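Long-range contact in CD180 antigen (Mus musculus, PDB 3T6Q), which may cooperate with MD-1 and TLR4 in the innate response of B-cells to bacterial lipopolysaccharide, and leads to NF-kappa-B activation: residues Y70-D75 with N91-M96. Numbering follows the deposited sequence.
Sequences YWIHED and NPLIFM
Consecutive turns of a leucine-rich repeat solenoid meet here, Tyr70 to Ile72 of LRR 2 lying beside Pro92 to Met96 of LRR 3. Trp71 and Ile72 pair in parallel with Phe95 and Met96, in a short sheet that strand 47-48 extends on the LRR 1 side. Ile94 N donates to Tyr70 O at 2.8 Å. Ile72 N donates to Phe95 O at 3.1 Å. Both bonds are nearly straight.

Trp71 and Phe95 point to one face of this sheet, Ile72 and Met96 to the other. Inside the coil, Leu93 joins Ile72, with Ile72 CD1 3.9 Å from Leu93 CD2, and Ile72 CB packs on Met96 CG. Leu93 and Met96 also touch Phe112. Ile94 joins Trp71: Ile94 CB lies over the six-membered ring of Trp71, 4.0 Å from its centroid, with Ile94 CG2 against Trp71 CH2. With CG anti to the backbone N (chi1 -160°), the Phe95 ring leads away, and Phe95 CB makes the contact with Trp71 CZ3 at 3.6 Å. A chain of another protein packs on Trp71, Ile94 and Phe95.

Pro92 centres an inverse gamma turn. Pro92 CG sits over one face of the Tyr70 ring, 3.4 Å from Tyr70 CE1.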
loop_
_atom_site.group_PDB
_atom_site.type_symbol
_atom_site.label_atom_id
_atom_site.label_comp_id
_atom_site.label_asym_id
_atom_site.label_seq_id
_atom_site.Cartn_x
_atom_site.Cartn_y
_atom_site.Cartn_z
ATOM N N TYR A 70 -6.370 -10.357 -8.823
ATOM C CA TYR A 70 -7.247 -9.454 -8.078
ATOM C C TYR A 70 -8.263 -10.198 -7.237
ATOM O O TYR A 70 -8.741 -9.645 -6.258
ATOM C CB TYR A 70 -7.996 -8.517 -9.049
ATOM C CG TYR A 70 -7.061 -7.527 -9.738
ATOM C CD1 TYR A 70 -6.861 -6.254 -9.205
ATOM C CD2 TYR A 70 -6.365 -7.876 -10.904
ATOM C CE1 TYR A 70 -6.017 -5.331 -9.836
ATOM C CE2 TYR A 70 -5.478 -6.972 -11.519
ATOM C CZ TYR A 70 -5.320 -5.696 -10.980
ATOM O OH TYR A 70 -4.474 -4.759 -11.581
ATOM N N TRP A 71 -8.622 -11.433 -7.613
ATOM C CA TRP A 71 -9.693 -12.150 -6.924
ATOM C C TRP A 71 -9.282 -13.562 -6.598
ATOM O O TRP A 71 -8.816 -14.260 -7.461
ATOM C CB TRP A 71 -10.970 -12.215 -7.795
ATOM C CG TRP A 71 -11.515 -10.838 -8.077
ATOM C CD1 TRP A 71 -11.235 -10.012 -9.183
ATOM C CD2 TRP A 71 -12.373 -10.026 -7.199
ATOM N NE1 TRP A 71 -11.898 -8.802 -9.068
ATOM C CE2 TRP A 71 -12.583 -8.739 -7.895
ATOM C CE3 TRP A 71 -12.962 -10.217 -5.963
ATOM C CZ2 TRP A 71 -13.369 -7.737 -7.355
ATOM C CZ3 TRP A 71 -13.758 -9.196 -5.436
ATOM C CH2 TRP A 71 -13.952 -7.987 -6.116
ATOM N N ILE A 72 -9.553 -14.002 -5.372
ATOM C CA ILE A 72 -9.398 -15.447 -5.014
ATOM C C ILE A 72 -10.759 -15.956 -4.524
ATOM O O ILE A 72 -11.161 -15.640 -3.400
ATOM C CB ILE A 72 -8.337 -15.660 -3.900
ATOM C CG1 ILE A 72 -7.048 -14.899 -4.254
ATOM C CG2 ILE A 72 -8.067 -17.174 -3.695
ATOM C CD1 ILE A 72 -5.891 -15.144 -3.256
ATOM N N HIS A 73 -11.456 -16.704 -5.384
ATOM C CA HIS A 73 -12.852 -17.104 -5.138
ATOM C C HIS A 73 -12.964 -18.403 -4.370
ATOM O O HIS A 73 -11.945 -19.019 -4.031
ATOM C CB HIS A 73 -13.654 -17.175 -6.455
ATOM C CG HIS A 73 -13.884 -15.813 -7.120
ATOM N ND1 HIS A 73 -14.104 -14.682 -6.419
ATOM C CD2 HIS A 73 -13.920 -15.450 -8.458
ATOM C CE1 HIS A 73 -14.237 -13.644 -7.271
ATOM N NE2 HIS A 73 -14.147 -14.119 -8.514
ATOM N N GLU A 74 -14.202 -18.812 -4.075
ATOM C CA GLU A 74 -14.445 -19.995 -3.220
ATOM C C GLU A 74 -13.678 -21.208 -3.732
ATOM O O GLU A 74 -13.510 -21.392 -4.931
ATOM C CB GLU A 74 -15.950 -20.291 -3.068
ATOM C CG GLU A 74 -16.645 -20.694 -4.359
ATOM C CD GLU A 74 -18.140 -20.387 -4.376
ATOM O OE1 GLU A 74 -18.796 -20.815 -5.346
ATOM O OE2 GLU A 74 -18.657 -19.712 -3.460
ATOM N N ASP A 75 -13.151 -22.011 -2.806
ATOM C CA ASP A 75 -12.469 -23.254 -3.168
ATOM C C ASP A 75 -11.381 -23.162 -4.236
ATOM O O ASP A 75 -11.127 -24.137 -4.951
ATOM C CB ASP A 75 -13.527 -24.298 -3.608
ATOM C CG ASP A 75 -14.576 -24.552 -2.526
ATOM O OD1 ASP A 75 -14.180 -24.853 -1.381
ATOM O OD2 ASP A 75 -15.795 -24.438 -2.805
ATOM N N ASN A 91 0.522 -9.530 -5.362
ATOM C CA ASN A 91 -0.738 -9.568 -6.134
ATOM C C ASN A 91 -1.694 -8.518 -5.586
ATOM O O ASN A 91 -1.833 -8.381 -4.372
ATOM C CB ASN A 91 -1.392 -10.985 -6.094
ATOM C CG ASN A 91 -0.657 -11.953 -6.951
ATOM O OD1 ASN A 91 -0.717 -11.862 -8.198
ATOM N ND2 ASN A 91 0.123 -12.834 -6.322
ATOM N N PRO A 92 -2.362 -7.765 -6.471
ATOM C CA PRO A 92 -3.223 -6.684 -5.954
ATOM C C PRO A 92 -4.630 -7.163 -5.519
ATOM O O PRO A 92 -5.669 -6.820 -6.148
ATOM C CB PRO A 92 -3.309 -5.726 -7.167
ATOM C CG PRO A 92 -3.250 -6.677 -8.356
ATOM C CD PRO A 92 -2.208 -7.701 -7.940
ATOM N N LEU A 93 -4.674 -7.923 -4.428
ATOM C CA LEU A 93 -5.878 -8.690 -4.109
ATOM C C LEU A 93 -6.983 -7.769 -3.609
ATOM O O LEU A 93 -6.784 -6.993 -2.702
ATOM C CB LEU A 93 -5.586 -9.745 -3.022
ATOM C CG LEU A 93 -4.512 -10.778 -3.378
ATOM C CD1 LEU A 93 -4.178 -11.687 -2.194
ATOM C CD2 LEU A 93 -5.003 -11.602 -4.568
ATOM N N ILE A 94 -8.163 -7.902 -4.195
ATOM C CA ILE A 94 -9.358 -7.178 -3.744
ATOM C C ILE A 94 -10.116 -8.006 -2.691
ATOM O O ILE A 94 -10.634 -7.459 -1.729
ATOM C CB ILE A 94 -10.281 -6.856 -4.944
ATOM C CG1 ILE A 94 -9.510 -5.991 -5.967
ATOM C CG2 ILE A 94 -11.576 -6.128 -4.477
ATOM C CD1 ILE A 94 -10.191 -5.907 -7.321
ATOM N N PHE A 95 -10.195 -9.318 -2.885
ATOM C CA PHE A 95 -10.947 -10.134 -1.919
ATOM C C PHE A 95 -10.547 -11.564 -2.011
ATOM O O PHE A 95 -10.263 -12.061 -3.079
ATOM C CB PHE A 95 -12.476 -10.048 -2.159
ATOM C CG PHE A 95 -13.324 -10.452 -0.960
ATOM C CD1 PHE A 95 -13.514 -9.580 0.106
ATOM C CD2 PHE A 95 -13.973 -11.707 -0.930
ATOM C CE1 PHE A 95 -14.310 -9.945 1.192
ATOM C CE2 PHE A 95 -14.770 -12.080 0.152
ATOM C CZ PHE A 95 -14.932 -11.189 1.216
ATOM N N MET A 96 -10.623 -12.243 -0.875
ATOM C CA MET A 96 -10.269 -13.643 -0.823
ATOM C C MET A 96 -11.402 -14.347 -0.070
ATOM O O MET A 96 -11.762 -13.967 1.065
ATOM C CB MET A 96 -8.922 -13.780 -0.102
ATOM C CG MET A 96 -8.533 -15.221 0.162
ATOM S SD MET A 96 -6.856 -15.245 0.848
ATOM C CE MET A 96 -6.445 -16.967 0.628
#